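Local coordinates for uncharacterized protein MJ0236 (Methanocaldococcus jannaschii DSM 2661, PDB 2PHP) that probably condenses a thiazole phosphate with hydroxymethylpyrimidine diphosphate to make thiamine phosphate, using this C-terminal ThiN domain of a bifunctional kinase and synthase, at residues Y20-K24 / M25-L29; G104-K107 / L108-K112; D166-E169 / V170-V174; V176-K179 / I180-T183. All coordinates share one frame; numbering follows the deposited sequence.

Contact 1 of 4, residues Y20-K24 / M25-L29; sequences YLLKK and MNFTL
Leu-22 and Met-25 close a type I beta turn by which the chain leaves helix 8-22 of the ThiN domain for the loop that leads to strand 37-40. The bond across the turn runs from Met-25 N to Leu-22 O, 2.9 Å long with an N-H...O angle of 152°, and its donor stands well above the carbonyl plane. Met-25, a selenomethionine in this model, then folds its flexible chain back over the helix: the bend at chi3 (-103°) carries methyl CE to 3.4 Å from Leu-21 O. The same methyl touches Leu-21 CB at 4.1 Å and Leu-22 CD2 at 4.2 Å, a reach that suits a long, unbranched, apolar side chain. Leu-22 uses both its branches, CD2 for Met-25 and CD1 for Phe-27. In Phe-27, chi1 of -179° sets the ring beside Leu-22, whose CD1 approaches obliquely, 3.6 Å from Phe-27 CG and 3.6 Å from Phe-27 CB.

In the next shell, Leu-22 and Met-25 both rest on Val-171 of helix 167-185, while Leu-22 and Phe-27 lie on Met-97 of strand 95-100, which ties the loop to helix and sheet together. Leu-21 packs on Tyr-5 of the second subunit, and Lys-23 NZ forms a salt bridge with Asp-70 OD2 of that same subunit.

Contact 2 of 4, residues G104-K107 / L108-K112; sequences GLIK and LLKDK
Near the end of the short helix 103-109, Ile-106 O receives two backbone N-H groups from the residues that follow. Lys-110 N lies 2.9 Å from Ile-106 O, the regular helical spacing of four residues, and comes in nearly along the C=O axis. Leu-109 N, only three residues on, is 2.8 Å from Ile-106 O but sits above the carbonyl plane, with a more bent N-H...O angle of 139°. Two residues earlier, Leu-108 N donates to Gly-104 O at 3.2 Å.

The side chains follow the same spacing. Lys-110 is extended, and its methylene CE presses on Ile-106 CG2 at 3.3 Å, tighter than usual for two carbons; beyond it, NZ makes a weak hydrogen bond to Tyr-149 OH, on whose side chain Ile-106 also packs. Leu-109 holds CG beside the backbone N (chi1 -69°), which sets that carbon over Leu-105 O at 3.1 Å and lets CD1 meet Leu-105 CG at 4.2 Å. Its branched end also packs on Ile-147 and on Ile-180 of helix 167-185, a buried place that suits leucine. Cut back to an alanine here, the residue would probably leave a gap beside Leu-105 and strip Ile-180 of part of its apolar cover. With two donors on one oxygen, both Leu-109 N and Lys-110 N keep a backbone partner although the helix is giving way to a loop.

Contact 3 of 4, residues D166-E169 / V170-V174; sequences DAIE and VVKKV
Asp-166 OD1 takes the N-H of Glu-169 at 2.8 Å, while the backbone oxygen of the same aspartate starts the helical ladder by accepting from Val-170 N at 3.1 Å. The bond to the carboxylate has an N-H...O angle of 157°; chi1 of 56° turns the group back over the first turn, where a short acidic side chain can reach an N-H that has no earlier helical carbonyl. From there the ladder runs on regularly, Val-171 N to Ala-167 O at 3.0 Å and Lys-173 N to Glu-169 O at 3.2 Å.

One turn apart, Glu-169 and Lys-173 cross at an angle, but OE1 of Glu-169 stays 4.1 Å from NZ of Lys-173, beyond a salt bridge. A water sits between them, accepting from Lys-173 NZ at 2.9 Å and donating to Glu-169 OE1. Each charge has a closer partner outside: Glu-169 OE2 pairs with Arg-165, and Lys-173 NZ with Asp-146 and the carbonyl of Leu-163. A methionine in place of Lys-173 would probably leave Asp-146 without this countercharge, Leu-163 O without this donor and the water link to Glu-169 broken.

On the inner side, small Ala-167 and beta-branched Val-170 and Val-171 fit closely against helix 8-22 and strands 37-40 and 95-100. Asp-166, with its side chain accepting from Glu-169 N, is the N-cap that opens helix 167-185 of the ThiN domain.

Contact 4 of 4, residues V176-K179 / I180-T183; sequences VIQK and IYNT
Gln-178 and Asn-182, one turn apart, join their side-chain amides: Gln-178 NE2 donates to Asn-182 OD1 at 3.0 Å, with an N-H...O angle of 146°. The donor lies above the Asn-182 carbonyl plane, and the two amide planes are 30° apart. Gln-178 reaches this place because its chain bends at chi2 (69°). NE2 also donates to Thr-28 OG1, its main partner, and OE1 takes a bond from Leu-29 N, so both ends of this buried amide have a partner, though the one at OE1 is weak. The same NE2 lies near the plane of the Tyr-181 ring, at its edge, 3.9 Å from CD2.

In the backbone, Tyr-181 N donates to Ile-177 O at 2.9 Å, and Asn-182 N to Gln-178 O at 2.8 Å. Lys-179 O accepts two weak hydrogen bonds, from Thr-183 N at 3.4 Å and Thr-183 OG1 at 3.3 Å, the latter a bond that a beta-hydroxyl is well placed to make to its own helix.

Ile-177, Ile-180 and Tyr-181 make the packing contacts: Ile-177 on Ile-99 and Leu-109, Ile-180 on Leu-108, and Tyr-181 on Leu-105, so this end of helix 167-185 lies against both strand 95-100 and helix 103-109.

Overall arrangement
Helix 167-185 carries contacts 3 and 4 in succession, their centres about 14 Å apart, and the other two contacts lean on it. Contact 1 spans both: Met-25 CE meets Val-171 CG1 of contact 3 at 3.2 Å, and Thr-28 OG1 probably bonds to Gln-178 NE2 of contact 4 at 2.9 Å. Contact 2 packs on contact 4, with Leu-105 CD2 at 3.7 Å from Tyr-181 CD1, but does not touch contact 3, whose nearest atoms are about 7 Å away. Leu-29 reaches from contact 1 to Leu-105 of contact 2. Contacts 1 and 3 also touch the second subunit, placing this part of the ThiN domain at the assembly interface.

Contact 1 of 4, residues Y20-K24 / M25-L29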
# COMPACT_ATOMS: atom_id res chain seq x y z
N TYR B 20 -13.35 -6.69 -2.61
CA TYR B 20 -13.99 -5.91 -1.55
C TYR B 20 -14.59 -6.87 -0.53
O TYR B 20 -14.56 -6.62 0.68
CB TYR B 20 -15.06 -5.00 -2.16
CG TYR B 20 -15.96 -4.31 -1.15
CD1 TYR B 20 -15.57 -3.11 -0.53
CD2 TYR B 20 -17.20 -4.85 -0.81
CE1 TYR B 20 -16.40 -2.47 0.39
CE2 TYR B 20 -18.04 -4.22 0.11
CZ TYR B 20 -17.64 -3.03 0.71
OH TYR B 20 -18.48 -2.43 1.62
N LEU B 21 -15.14 -7.99 -1.02
CA LEU B 21 -15.74 -8.99 -0.14
C LEU B 21 -14.65 -9.75 0.61
O LEU B 21 -14.79 -10.07 1.80
CB LEU B 21 -16.59 -9.99 -0.94
CG LEU B 21 -17.90 -9.47 -1.56
CD1 LEU B 21 -18.57 -10.56 -2.38
CD2 LEU B 21 -18.83 -9.00 -0.44
N LEU B 22 -13.55 -10.03 -0.09
CA LEU B 22 -12.44 -10.76 0.51
C LEU B 22 -11.84 -9.97 1.67
O LEU B 22 -11.53 -10.54 2.72
CB LEU B 22 -11.37 -11.02 -0.55
CG LEU B 22 -10.77 -12.43 -0.66
CD1 LEU B 22 -10.44 -12.96 0.73
CD2 LEU B 22 -11.76 -13.35 -1.35
N LYS B 23 -11.68 -8.66 1.49
CA LYS B 23 -11.09 -7.83 2.53
C LYS B 23 -11.90 -7.84 3.82
O LYS B 23 -11.39 -7.48 4.88
CB LYS B 23 -10.93 -6.39 2.03
CG LYS B 23 -9.90 -6.24 0.92
CD LYS B 23 -9.75 -4.80 0.42
CE LYS B 23 -9.15 -3.88 1.48
NZ LYS B 23 -10.03 -3.74 2.67
N LYS B 24 -13.17 -8.24 3.73
CA LYS B 24 -14.05 -8.30 4.89
C LYS B 24 -14.03 -9.66 5.56
O LYS B 24 -14.60 -9.85 6.63
CB LYS B 24 -15.50 -7.99 4.50
CG LYS B 24 -15.77 -6.53 4.14
CD LYS B 24 -17.27 -6.27 4.04
CE LYS B 24 -17.55 -4.78 3.84
NZ LYS B 24 -18.97 -4.42 4.05
N MSE B 25 -13.41 -10.63 4.89
CA MSE B 25 -13.33 -11.99 5.40
C MSE B 25 -12.12 -12.21 6.29
O MSE B 25 -11.14 -11.48 6.22
CB MSE B 25 -13.23 -12.97 4.24
CG MSE B 25 -14.52 -13.65 3.84
SE MSE B 25 -14.28 -14.61 2.19
CE MSE B 25 -15.16 -13.32 1.07
N ASN B 26 -12.25 -13.18 7.16
CA ASN B 26 -11.10 -13.62 7.93
C ASN B 26 -10.39 -14.78 7.22
O ASN B 26 -10.47 -15.90 7.60
CB ASN B 26 -11.53 -14.03 9.34
CG ASN B 26 -10.43 -14.77 10.09
OD1 ASN B 26 -9.28 -14.33 10.11
ND2 ASN B 26 -10.79 -15.89 10.70
N PHE B 27 -9.94 -14.37 6.02
CA PHE B 27 -9.32 -15.30 5.09
C PHE B 27 -7.95 -15.72 5.61
O PHE B 27 -7.03 -14.92 5.71
CB PHE B 27 -9.22 -14.61 3.72
CG PHE B 27 -8.61 -15.45 2.64
CD1 PHE B 27 -9.07 -16.74 2.39
CD2 PHE B 27 -7.59 -14.94 1.84
CE1 PHE B 27 -8.52 -17.52 1.36
CE2 PHE B 27 -7.04 -15.71 0.80
CZ PHE B 27 -7.50 -17.00 0.57
N THR B 28 -7.84 -17.00 5.95
CA THR B 28 -6.58 -17.53 6.47
C THR B 28 -6.08 -18.65 5.59
O THR B 28 -4.97 -19.16 5.77
CB THR B 28 -6.77 -18.06 7.91
OG1 THR B 28 -7.71 -19.14 7.90
CG2 THR B 28 -7.28 -16.95 8.83
N LEU B 29 -6.91 -19.05 4.63
CA LEU B 29 -6.53 -20.12 3.71
C LEU B 29 -5.55 -19.61 2.63
O LEU B 29 -5.77 -19.80 1.43
CB LEU B 29 -7.80 -20.71 3.08
CG LEU B 29 -8.68 -21.58 4.00
CD1 LEU B 29 -9.95 -22.02 3.28
CD2 LEU B 29 -7.90 -22.80 4.45
O HOH W 1 -10.51 -9.29 7.08

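Contact 2 of 4, residues G104-K107 / L108-K112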
# COMPACT_ATOMS: atom_id res chain seq x y z
N GLY B 104 -7.93 -32.72 5.44
CA GLY B 104 -9.14 -32.82 6.24
C GLY B 104 -10.23 -31.93 5.69
O GLY B 104 -11.40 -32.33 5.63
N LEU B 105 -9.85 -30.72 5.28
CA LEU B 105 -10.81 -29.76 4.73
C LEU B 105 -11.46 -30.35 3.48
O LEU B 105 -12.68 -30.23 3.30
CB LEU B 105 -10.09 -28.45 4.41
CG LEU B 105 -10.91 -27.29 3.83
CD1 LEU B 105 -12.08 -26.94 4.74
CD2 LEU B 105 -10.00 -26.08 3.67
N ILE B 106 -10.66 -30.98 2.63
CA ILE B 106 -11.18 -31.59 1.40
C ILE B 106 -12.30 -32.59 1.71
O ILE B 106 -13.38 -32.53 1.12
CB ILE B 106 -10.05 -32.31 0.63
CG1 ILE B 106 -9.04 -31.29 0.08
CG2 ILE B 106 -10.64 -33.14 -0.50
CD1 ILE B 106 -9.61 -30.35 -0.98
N LYS B 107 -12.03 -33.52 2.64
CA LYS B 107 -13.03 -34.52 3.03
C LYS B 107 -14.33 -33.84 3.46
O LYS B 107 -15.41 -34.27 3.07
CB LYS B 107 -12.53 -35.38 4.20
CG LYS B 107 -11.32 -36.22 3.88
CD LYS B 107 -10.88 -37.03 5.09
CE LYS B 107 -9.61 -37.80 4.79
NZ LYS B 107 -9.10 -38.51 6.00
N LEU B 108 -14.21 -32.79 4.25
CA LEU B 108 -15.38 -32.07 4.72
C LEU B 108 -16.08 -31.32 3.60
O LEU B 108 -17.22 -30.90 3.76
CB LEU B 108 -14.99 -31.07 5.81
CG LEU B 108 -14.55 -31.63 7.16
CD1 LEU B 108 -14.30 -30.49 8.12
CD2 LEU B 108 -15.63 -32.54 7.71
N LEU B 109 -15.39 -31.13 2.47
CA LEU B 109 -15.97 -30.40 1.35
C LEU B 109 -16.62 -31.29 0.31
O LEU B 109 -17.62 -30.90 -0.30
CB LEU B 109 -14.90 -29.56 0.65
CG LEU B 109 -14.31 -28.35 1.38
CD1 LEU B 109 -13.41 -27.59 0.41
CD2 LEU B 109 -15.42 -27.45 1.89
N LYS B 110 -16.05 -32.48 0.09
CA LYS B 110 -16.56 -33.42 -0.91
C LYS B 110 -18.04 -33.74 -0.79
O LYS B 110 -18.61 -34.41 -1.65
CB LYS B 110 -15.73 -34.70 -0.88
CG LYS B 110 -14.30 -34.49 -1.37
CD LYS B 110 -13.53 -35.80 -1.52
CE LYS B 110 -12.20 -35.55 -2.22
NZ LYS B 110 -11.30 -36.74 -2.22
N ASP B 111 -18.68 -33.24 0.26
CA ASP B 111 -20.10 -33.46 0.45
C ASP B 111 -20.91 -32.22 0.05
O ASP B 111 -22.10 -32.32 -0.26
CB ASP B 111 -20.37 -33.81 1.92
CG ASP B 111 -19.65 -35.09 2.34
OD1 ASP B 111 -19.97 -36.17 1.79
OD2 ASP B 111 -18.77 -35.02 3.22
N LYS B 112 -20.26 -31.06 0.03
CA LYS B 112 -20.92 -29.80 -0.31
C LYS B 112 -20.48 -29.25 -1.67
O LYS B 112 -21.12 -28.35 -2.23
CB LYS B 112 -20.64 -28.75 0.77
CG LYS B 112 -21.07 -29.19 2.15
CD LYS B 112 -20.56 -28.24 3.23
CE LYS B 112 -20.85 -28.82 4.61
NZ LYS B 112 -20.60 -27.87 5.72

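Contact 3 of 4, residues D166-E169 / V170-V174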
# COMPACT_ATOMS: atom_id res chain seq x y z
N ASP B 166 -17.95 -16.43 -12.28
CA ASP B 166 -17.26 -15.15 -12.18
C ASP B 166 -16.58 -15.04 -10.82
O ASP B 166 -16.82 -15.86 -9.92
CB ASP B 166 -18.21 -13.96 -12.40
CG ASP B 166 -19.39 -13.97 -11.45
OD1 ASP B 166 -19.19 -14.11 -10.22
OD2 ASP B 166 -20.53 -13.81 -11.95
N ALA B 167 -15.73 -14.03 -10.67
CA ALA B 167 -14.97 -13.84 -9.44
C ALA B 167 -15.82 -13.77 -8.17
O ALA B 167 -15.41 -14.27 -7.12
CB ALA B 167 -14.09 -12.59 -9.55
N ILE B 168 -16.99 -13.15 -8.26
CA ILE B 168 -17.86 -13.02 -7.09
C ILE B 168 -18.38 -14.38 -6.66
O ILE B 168 -18.45 -14.68 -5.47
CB ILE B 168 -19.06 -12.09 -7.38
CG1 ILE B 168 -18.56 -10.71 -7.83
CG2 ILE B 168 -19.91 -11.96 -6.11
CD1 ILE B 168 -19.67 -9.74 -8.21
N GLU B 169 -18.73 -15.21 -7.64
CA GLU B 169 -19.23 -16.54 -7.34
C GLU B 169 -18.12 -17.36 -6.68
O GLU B 169 -18.37 -18.15 -5.78
CB GLU B 169 -19.69 -17.24 -8.62
CG GLU B 169 -20.56 -18.45 -8.35
CD GLU B 169 -21.03 -19.14 -9.61
OE1 GLU B 169 -20.20 -19.82 -10.26
OE2 GLU B 169 -22.22 -18.98 -9.97
N VAL B 170 -16.89 -17.16 -7.14
CA VAL B 170 -15.75 -17.87 -6.59
C VAL B 170 -15.52 -17.49 -5.13
O VAL B 170 -15.31 -18.35 -4.27
CB VAL B 170 -14.48 -17.59 -7.41
CG1 VAL B 170 -13.24 -18.09 -6.66
CG2 VAL B 170 -14.57 -18.28 -8.76
N VAL B 171 -15.57 -16.19 -4.85
CA VAL B 171 -15.36 -15.69 -3.50
C VAL B 171 -16.45 -16.17 -2.52
O VAL B 171 -16.17 -16.40 -1.34
CB VAL B 171 -15.26 -14.15 -3.49
CG1 VAL B 171 -15.44 -13.61 -2.09
CG2 VAL B 171 -13.89 -13.75 -4.01
N LYS B 172 -17.67 -16.34 -3.02
CA LYS B 172 -18.75 -16.82 -2.17
C LYS B 172 -18.45 -18.27 -1.76
O LYS B 172 -18.62 -18.62 -0.59
CB LYS B 172 -20.10 -16.73 -2.90
CG LYS B 172 -20.57 -15.30 -3.17
CD LYS B 172 -20.84 -14.54 -1.88
CE LYS B 172 -21.32 -13.12 -2.17
NZ LYS B 172 -22.50 -13.13 -3.09
N LYS B 173 -18.01 -19.09 -2.71
CA LYS B 173 -17.66 -20.48 -2.41
C LYS B 173 -16.52 -20.53 -1.39
O LYS B 173 -16.56 -21.30 -0.42
CB LYS B 173 -17.24 -21.24 -3.67
CG LYS B 173 -18.35 -21.44 -4.69
CD LYS B 173 -17.86 -22.21 -5.91
CE LYS B 173 -18.86 -22.14 -7.06
NZ LYS B 173 -18.39 -22.91 -8.24
N VAL B 174 -15.50 -19.70 -1.63
CA VAL B 174 -14.34 -19.62 -0.74
C VAL B 174 -14.74 -19.27 0.69
O VAL B 174 -14.16 -19.77 1.64
CB VAL B 174 -13.30 -18.58 -1.24
CG1 VAL B 174 -12.29 -18.27 -0.14
CG2 VAL B 174 -12.58 -19.10 -2.49
O HOH W 2 -20.16 -22.29 -10.49

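Contact 4 of 4, residues V176-K179 / I180-T183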
# COMPACT_ATOMS: atom_id res chain seq x y z
N VAL B 176 -17.55 -20.02 2.14
CA VAL B 176 -18.16 -21.21 2.72
C VAL B 176 -17.05 -22.14 3.20
O VAL B 176 -17.09 -22.64 4.33
CB VAL B 176 -19.04 -21.94 1.67
CG1 VAL B 176 -19.54 -23.27 2.24
CG2 VAL B 176 -20.21 -21.05 1.26
N ILE B 177 -16.05 -22.34 2.34
CA ILE B 177 -14.92 -23.20 2.66
C ILE B 177 -14.16 -22.67 3.88
O ILE B 177 -13.77 -23.43 4.76
CB ILE B 177 -13.94 -23.29 1.46
CG1 ILE B 177 -14.60 -24.03 0.30
CG2 ILE B 177 -12.65 -23.99 1.88
CD1 ILE B 177 -13.76 -24.06 -0.96
N GLN B 178 -13.98 -21.35 3.92
CA GLN B 178 -13.26 -20.69 5.00
C GLN B 178 -13.92 -20.93 6.35
O GLN B 178 -13.23 -21.19 7.35
CB GLN B 178 -13.16 -19.18 4.72
CG GLN B 178 -12.44 -18.38 5.78
CD GLN B 178 -10.95 -18.67 5.83
OE1 GLN B 178 -10.22 -18.38 4.88
NE2 GLN B 178 -10.49 -19.24 6.93
N LYS B 179 -15.24 -20.85 6.40
CA LYS B 179 -15.96 -21.05 7.66
C LYS B 179 -15.78 -22.46 8.18
O LYS B 179 -15.69 -22.67 9.39
CB LYS B 179 -17.44 -20.73 7.49
CG LYS B 179 -17.69 -19.23 7.47
CD LYS B 179 -19.13 -18.87 7.17
CE LYS B 179 -19.29 -17.36 7.06
NZ LYS B 179 -20.65 -16.97 6.59
N ILE B 180 -15.73 -23.43 7.27
CA ILE B 180 -15.53 -24.81 7.66
C ILE B 180 -14.11 -24.92 8.22
O ILE B 180 -13.89 -25.48 9.29
CB ILE B 180 -15.69 -25.75 6.44
CG1 ILE B 180 -17.15 -25.72 5.97
CG2 ILE B 180 -15.23 -27.16 6.79
CD1 ILE B 180 -17.42 -26.58 4.75
N TYR B 181 -13.16 -24.34 7.49
CA TYR B 181 -11.77 -24.36 7.91
C TYR B 181 -11.59 -23.71 9.29
O TYR B 181 -10.79 -24.19 10.09
CB TYR B 181 -10.91 -23.63 6.88
CG TYR B 181 -9.43 -23.74 7.15
CD1 TYR B 181 -8.77 -24.96 7.01
CD2 TYR B 181 -8.68 -22.63 7.53
CE1 TYR B 181 -7.40 -25.07 7.24
CE2 TYR B 181 -7.31 -22.72 7.76
CZ TYR B 181 -6.68 -23.94 7.62
OH TYR B 181 -5.34 -24.04 7.83
N ASN B 182 -12.31 -22.63 9.56
CA ASN B 182 -12.19 -21.96 10.85
C ASN B 182 -12.51 -22.91 12.00
O ASN B 182 -11.87 -22.87 13.05
CB ASN B 182 -13.11 -20.74 10.95
CG ASN B 182 -12.66 -19.58 10.06
OD1 ASN B 182 -11.46 -19.39 9.81
ND2 ASN B 182 -13.62 -18.79 9.59
N THR B 183 -13.51 -23.77 11.79
CA THR B 183 -13.91 -24.73 12.81
C THR B 183 -12.78 -25.73 13.00
O THR B 183 -12.41 -26.04 14.13
CB THR B 183 -15.20 -25.48 12.39
OG1 THR B 183 -16.23 -24.52 12.10
CG2 THR B 183 -15.69 -26.39 13.51